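Local coordinates for uncharacterized protein (Bacteroides eggerthii, PDB 4L3R), which is of unknown function but belongs to the DUF4847 family, whose calycin clan and up-and-down antiparallel sheet suggest a barrel-like relative of the lipocalins, at residues G114-L128 with Y131-A145. Numbering follows the deposited sequence.
Sequences GLFNVFKYEGDVHNL and YFKDGNTTKVMGFTA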
loop_
_atom_site.group_PDB
_atom_site.type_symbol
_atom_site.label_atom_id
_atom_site.label_comp_id
_atom_site.label_asym_id
_atom_site.label_seq_id
_atom_site.Cartn_x
_atom_site.Cartn_y
_atom_site.Cartn_z
ATOM N N GLY B 114 17.532 -16.113 6.099
ATOM C CA GLY B 114 18.093 -14.963 5.412
ATOM C C GLY B 114 17.162 -13.773 5.351
ATOM O O GLY B 114 17.620 -12.635 5.469
ATOM N N LEU B 115 15.848 -14.014 5.180
ATOM C CA LEU B 115 14.867 -12.921 5.104
ATOM C C LEU B 115 14.783 -12.135 6.406
ATOM O O LEU B 115 14.708 -10.914 6.347
ATOM C CB LEU B 115 13.487 -13.430 4.693
ATOM C CG LEU B 115 13.358 -13.742 3.204
ATOM C CD1 LEU B 115 12.150 -14.606 2.952
ATOM C CD2 LEU B 115 13.257 -12.455 2.362
ATOM N N PHE B 116 14.881 -12.797 7.567
ATOM C CA PHE B 116 14.835 -12.075 8.844
ATOM C C PHE B 116 16.161 -11.366 9.166
ATOM O O PHE B 116 16.187 -10.574 10.106
ATOM C CB PHE B 116 14.450 -13.021 9.991
ATOM C CG PHE B 116 13.017 -13.499 9.906
ATOM C CD1 PHE B 116 11.959 -12.602 10.030
ATOM C CD2 PHE B 116 12.724 -14.853 9.767
ATOM C CE1 PHE B 116 10.641 -13.042 9.950
ATOM C CE2 PHE B 116 11.400 -15.293 9.704
ATOM C CZ PHE B 116 10.368 -14.384 9.786
ATOM N N ASN B 117 17.251 -11.644 8.406
ATOM C CA ASN B 117 18.553 -11.019 8.593
ATOM C C ASN B 117 18.863 -9.985 7.503
ATOM O O ASN B 117 20.013 -9.544 7.428
ATOM C CB ASN B 117 19.663 -12.096 8.625
ATOM C CG ASN B 117 19.616 -12.989 9.839
ATOM O OD1 ASN B 117 19.351 -12.541 10.955
ATOM N ND2 ASN B 117 19.949 -14.261 9.670
ATOM N N VAL B 118 17.876 -9.565 6.677
ATOM C CA VAL B 118 18.137 -8.529 5.666
ATOM C C VAL B 118 18.457 -7.202 6.365
ATOM O O VAL B 118 17.932 -6.944 7.450
ATOM C CB VAL B 118 17.005 -8.322 4.619
ATOM C CG1 VAL B 118 16.791 -9.578 3.788
ATOM C CG2 VAL B 118 15.693 -7.831 5.256
ATOM N N PHE B 119 19.349 -6.396 5.774
ATOM C CA PHE B 119 19.706 -5.079 6.320
ATOM C C PHE B 119 19.661 -3.969 5.244
ATOM O O PHE B 119 19.414 -2.818 5.606
ATOM C CB PHE B 119 21.073 -5.112 7.018
ATOM C CG PHE B 119 22.256 -5.443 6.147
ATOM C CD1 PHE B 119 22.628 -6.761 5.927
ATOM C CD2 PHE B 119 23.081 -4.441 5.661
ATOM C CE1 PHE B 119 23.752 -7.066 5.157
ATOM C CE2 PHE B 119 24.220 -4.748 4.917
ATOM C CZ PHE B 119 24.538 -6.058 4.658
ATOM N N LYS B 120 19.892 -4.287 3.948
ATOM C CA LYS B 120 19.821 -3.300 2.861
ATOM C C LYS B 120 19.406 -3.987 1.560
ATOM O O LYS B 120 19.358 -5.215 1.500
ATOM C CB LYS B 120 21.152 -2.523 2.690
ATOM C CG LYS B 120 22.335 -3.345 2.165
ATOM C CD LYS B 120 23.621 -2.516 2.052
ATOM C CE LYS B 120 24.736 -3.271 1.361
ATOM N NZ LYS B 120 25.978 -2.457 1.235
ATOM N N TYR B 121 19.073 -3.192 0.533
ATOM C CA TYR B 121 18.621 -3.732 -0.746
ATOM C C TYR B 121 18.918 -2.805 -1.916
ATOM O O TYR B 121 19.335 -1.662 -1.745
ATOM C CB TYR B 121 17.092 -3.976 -0.701
ATOM C CG TYR B 121 16.276 -2.705 -0.809
ATOM C CD1 TYR B 121 16.086 -1.878 0.293
ATOM C CD2 TYR B 121 15.756 -2.288 -2.031
ATOM C CE1 TYR B 121 15.386 -0.679 0.187
ATOM C CE2 TYR B 121 15.060 -1.087 -2.151
ATOM C CZ TYR B 121 14.880 -0.282 -1.038
ATOM O OH TYR B 121 14.203 0.907 -1.114
ATOM N N GLU B 122 18.633 -3.308 -3.109
ATOM C CA GLU B 122 18.668 -2.555 -4.353
ATOM C C GLU B 122 17.741 -3.278 -5.335
ATOM O O GLU B 122 17.489 -4.475 -5.178
ATOM C CB GLU B 122 20.102 -2.360 -4.889
ATOM C CG GLU B 122 20.828 -3.630 -5.289
ATOM C CD GLU B 122 22.305 -3.476 -5.610
ATOM O OE1 GLU B 122 22.834 -2.343 -5.519
ATOM O OE2 GLU B 122 22.940 -4.505 -5.936
ATOM N N GLY B 123 17.170 -2.538 -6.270
ATOM C CA GLY B 123 16.258 -3.125 -7.238
ATOM C C GLY B 123 15.642 -2.153 -8.219
ATOM O O GLY B 123 15.774 -0.932 -8.084
ATOM N N ASP B 124 14.967 -2.719 -9.224
ATOM C CA ASP B 124 14.270 -1.978 -10.266
ATOM C C ASP B 124 12.869 -2.619 -10.443
ATOM O O ASP B 124 12.409 -3.312 -9.533
ATOM C CB ASP B 124 15.122 -1.938 -11.558
ATOM C CG ASP B 124 15.267 -3.238 -12.334
ATOM O OD1 ASP B 124 14.891 -4.297 -11.798
ATOM O OD2 ASP B 124 15.789 -3.196 -13.470
ATOM N N VAL B 125 12.205 -2.393 -11.585
ATOM C CA VAL B 125 10.850 -2.896 -11.840
ATOM C C VAL B 125 10.815 -4.431 -11.828
ATOM O O VAL B 125 9.885 -5.003 -11.273
ATOM C CB VAL B 125 10.292 -2.341 -13.191
ATOM C CG1 VAL B 125 8.952 -2.986 -13.560
ATOM C CG2 VAL B 125 10.153 -0.819 -13.152
ATOM N N HIS B 126 11.805 -5.087 -12.440
ATOM C CA HIS B 126 11.822 -6.545 -12.581
ATOM C C HIS B 126 12.809 -7.271 -11.668
ATOM O O HIS B 126 12.683 -8.482 -11.557
ATOM C CB HIS B 126 12.136 -6.908 -14.037
ATOM C CG HIS B 126 11.075 -6.429 -14.978
ATOM N ND1 HIS B 126 9.842 -7.055 -15.053
ATOM C CD2 HIS B 126 11.072 -5.364 -15.812
ATOM C CE1 HIS B 126 9.140 -6.372 -15.942
ATOM N NE2 HIS B 126 9.840 -5.345 -16.425
ATOM N N ASN B 127 13.778 -6.582 -11.032
ATOM C CA ASN B 127 14.771 -7.247 -10.181
ATOM C C ASN B 127 14.818 -6.652 -8.775
ATOM O O ASN B 127 14.617 -5.455 -8.598
ATOM C CB ASN B 127 16.167 -7.165 -10.812
ATOM C CG ASN B 127 16.223 -7.712 -12.217
ATOM O OD1 ASN B 127 16.415 -8.910 -12.433
ATOM N ND2 ASN B 127 16.008 -6.859 -13.209
ATOM N N LEU B 128 15.080 -7.511 -7.778
ATOM C CA LEU B 128 15.220 -7.123 -6.372
ATOM C C LEU B 128 16.354 -7.925 -5.758
ATOM O O LEU B 128 16.387 -9.147 -5.897
ATOM C CB LEU B 128 13.911 -7.336 -5.589
ATOM C CG LEU B 128 13.945 -7.017 -4.081
ATOM C CD1 LEU B 128 14.168 -5.529 -3.835
ATOM C CD2 LEU B 128 12.658 -7.464 -3.405
ATOM N N TYR B 131 20.301 -7.808 0.711
ATOM C CA TYR B 131 21.553 -8.099 1.391
ATOM C C TYR B 131 21.225 -8.536 2.794
ATOM O O TYR B 131 20.452 -7.849 3.465
ATOM C CB TYR B 131 22.464 -6.864 1.410
ATOM C CG TYR B 131 23.022 -6.513 0.051
ATOM C CD1 TYR B 131 22.217 -5.947 -0.932
ATOM C CD2 TYR B 131 24.361 -6.738 -0.253
ATOM C CE1 TYR B 131 22.722 -5.643 -2.192
ATOM C CE2 TYR B 131 24.880 -6.428 -1.507
ATOM C CZ TYR B 131 24.059 -5.880 -2.474
ATOM O OH TYR B 131 24.587 -5.589 -3.708
ATOM N N PHE B 132 21.799 -9.664 3.247
ATOM C CA PHE B 132 21.550 -10.168 4.595
ATOM C C PHE B 132 22.835 -10.653 5.227
ATOM O O PHE B 132 23.753 -11.052 4.510
ATOM C CB PHE B 132 20.493 -11.288 4.566
ATOM C CG PHE B 132 20.929 -12.592 3.937
ATOM C CD1 PHE B 132 20.816 -12.794 2.569
ATOM C CD2 PHE B 132 21.404 -13.638 4.724
ATOM C CE1 PHE B 132 21.193 -14.013 1.995
ATOM C CE2 PHE B 132 21.745 -14.865 4.153
ATOM C CZ PHE B 132 21.640 -15.045 2.793
ATOM N N LYS B 133 22.903 -10.615 6.569
ATOM C CA LYS B 133 24.095 -11.068 7.276
ATOM C C LYS B 133 23.906 -12.527 7.725
ATOM O O LYS B 133 22.875 -12.882 8.300
ATOM C CB LYS B 133 24.472 -10.128 8.447
ATOM C CG LYS B 133 23.579 -10.146 9.689
ATOM C CD LYS B 133 24.229 -10.892 10.849
ATOM C CE LYS B 133 23.365 -10.879 12.081
ATOM N NZ LYS B 133 24.077 -11.439 13.257
ATOM N N ASP B 134 24.898 -13.380 7.402
ATOM C CA ASP B 134 24.933 -14.796 7.753
ATOM C C ASP B 134 26.188 -14.984 8.607
ATOM O O ASP B 134 27.264 -15.277 8.086
ATOM C CB ASP B 134 24.935 -15.665 6.481
ATOM C CG ASP B 134 25.016 -17.164 6.726
ATOM O OD1 ASP B 134 24.512 -17.625 7.776
ATOM O OD2 ASP B 134 25.561 -17.877 5.858
ATOM N N GLY B 135 26.049 -14.712 9.902
ATOM C CA GLY B 135 27.167 -14.749 10.833
ATOM C C GLY B 135 28.050 -13.539 10.599
ATOM O O GLY B 135 27.550 -12.409 10.603
ATOM N N ASN B 136 29.347 -13.766 10.314
ATOM C CA ASN B 136 30.299 -12.686 10.021
ATOM C C ASN B 136 30.319 -12.318 8.519
ATOM O O ASN B 136 31.019 -11.374 8.147
ATOM C CB ASN B 136 31.722 -13.075 10.473
ATOM C CG ASN B 136 31.894 -13.185 11.971
ATOM O OD1 ASN B 136 30.934 -13.114 12.747
ATOM N ND2 ASN B 136 33.136 -13.340 12.418
ATOM N N THR B 137 29.563 -13.044 7.662
ATOM C CA THR B 137 29.534 -12.801 6.218
ATOM C C THR B 137 28.286 -12.026 5.796
ATOM O O THR B 137 27.325 -11.918 6.556
ATOM C CB THR B 137 29.594 -14.140 5.450
ATOM O OG1 THR B 137 28.326 -14.801 5.529
ATOM C CG2 THR B 137 30.726 -15.064 5.939
ATOM N N THR B 138 28.312 -11.514 4.557
ATOM C CA THR B 138 27.210 -10.802 3.921
ATOM C C THR B 138 26.889 -11.525 2.623
ATOM O O THR B 138 27.757 -11.606 1.751
ATOM C CB THR B 138 27.574 -9.333 3.697
ATOM O OG1 THR B 138 27.630 -8.690 4.969
ATOM C CG2 THR B 138 26.566 -8.602 2.807
ATOM N N LYS B 139 25.652 -12.036 2.493
ATOM C CA LYS B 139 25.185 -12.749 1.304
ATOM C C LYS B 139 24.059 -11.966 0.663
ATOM O O LYS B 139 23.604 -10.969 1.223
ATOM C CB LYS B 139 24.740 -14.180 1.674
ATOM C CG LYS B 139 25.874 -15.208 1.559
ATOM C CD LYS B 139 26.071 -16.014 2.818
ATOM C CE LYS B 139 27.170 -17.034 2.632
ATOM N NZ LYS B 139 27.539 -17.685 3.911
ATOM N N VAL B 140 23.638 -12.385 -0.533
ATOM C CA VAL B 140 22.563 -11.712 -1.248
ATOM C C VAL B 140 21.555 -12.712 -1.763
ATOM O O VAL B 140 21.936 -13.765 -2.269
ATOM C CB VAL B 140 23.064 -10.814 -2.408
ATOM C CG1 VAL B 140 23.854 -9.633 -1.874
ATOM C CG2 VAL B 140 23.884 -11.596 -3.436
HETATM N N MSE B 141 20.261 -12.356 -1.656
HETATM C CA MSE B 141 19.151 -13.109 -2.218
HETATM C C MSE B 141 18.638 -12.317 -3.396
HETATM O O MSE B 141 18.241 -11.172 -3.205
HETATM C CB MSE B 141 18.019 -13.284 -1.206
HETATM C CG MSE B 141 18.210 -14.381 -0.203
HETATM SE SE MSE B 141 16.629 -14.455 0.933
HETATM C CE MSE B 141 17.098 -12.987 2.036
ATOM N N GLY B 142 18.659 -12.891 -4.590
ATOM C CA GLY B 142 18.170 -12.219 -5.787
ATOM C C GLY B 142 16.771 -12.691 -6.117
ATOM O O GLY B 142 16.465 -13.870 -5.947
ATOM N N PHE B 143 15.912 -11.771 -6.581
ATOM C CA PHE B 143 14.539 -12.084 -6.969
ATOM C C PHE B 143 14.197 -11.477 -8.323
ATOM O O PHE B 143 14.816 -10.495 -8.733
ATOM C CB PHE B 143 13.536 -11.557 -5.937
ATOM C CG PHE B 143 13.661 -12.121 -4.545
ATOM C CD1 PHE B 143 14.609 -11.628 -3.661
ATOM C CD2 PHE B 143 12.802 -13.113 -4.102
ATOM C CE1 PHE B 143 14.739 -12.166 -2.380
ATOM C CE2 PHE B 143 12.929 -13.645 -2.824
ATOM C CZ PHE B 143 13.910 -13.182 -1.975
ATOM N N THR B 144 13.181 -12.043 -8.989
ATOM C CA THR B 144 12.652 -11.540 -10.259
ATOM C C THR B 144 11.125 -11.421 -10.160
ATOM O O THR B 144 10.489 -12.202 -9.450
ATOM C CB THR B 144 13.071 -12.436 -11.429
ATOM O OG1 THR B 144 12.631 -13.774 -11.180
ATOM C CG2 THR B 144 14.573 -12.419 -11.659
ATOM N N ALA B 145 10.549 -10.434 -10.859
ATOM C CA ALA B 145 9.103 -10.204 -10.928
ATOM C C ALA B 145 8.704 -10.114 -12.389
ATOM O O ALA B 145 9.300 -9.320 -13.119
ATOM C CB ALA B 145 8.739 -8.920 -10.198
HETATM O O HOH W 1 21.530 -13.401 13.477
#
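Tyr131 meets Lys120 and Glu122 in the first of two consecutive antiparallel hairpins, 118-123 with 127-134; the second pairs 127-134 with 137-144, consistent with a calycin-like meander. Its ring is sandwiched: CE of Lys120 lies 4.1 Å from the Tyr131 ring centroid, 22° off the normal, while Val140 CG1 covers the opposite face. At the ring edge, Tyr131 OH donates to Glu122 OE2 over 3.0 Å, reaching the carboxylate from above its plane; ring and carboxylate planes stand 78° apart. Were Tyr131 an alanine, the Lys120 chain would probably lose the ring it lies over and Glu122 its hydroxyl partner. Between Val118 and Lys120 the register slips by one residue, a beta bulge, yet Phe119 N still bonds Tyr131 O (2.9 Å). With CG held between backbone N and carbonyl carbon (chi1 63°), the Phe119 ring turns an edge to the backbone at Phe132, with Tyr131 CB over one face and Thr138 CG2 at the edge, 3.7 Å from CZ. In the second hairpin Phe143 N bonds Leu128 O (2.8 Å) and Leu128 N bonds Phe143 O (3.1 Å); Leu128 O also edges the Phe143 ring, in plane. Beyond them, His126 ND1 donates in its ring plane to Ala145 O at 3.0 Å.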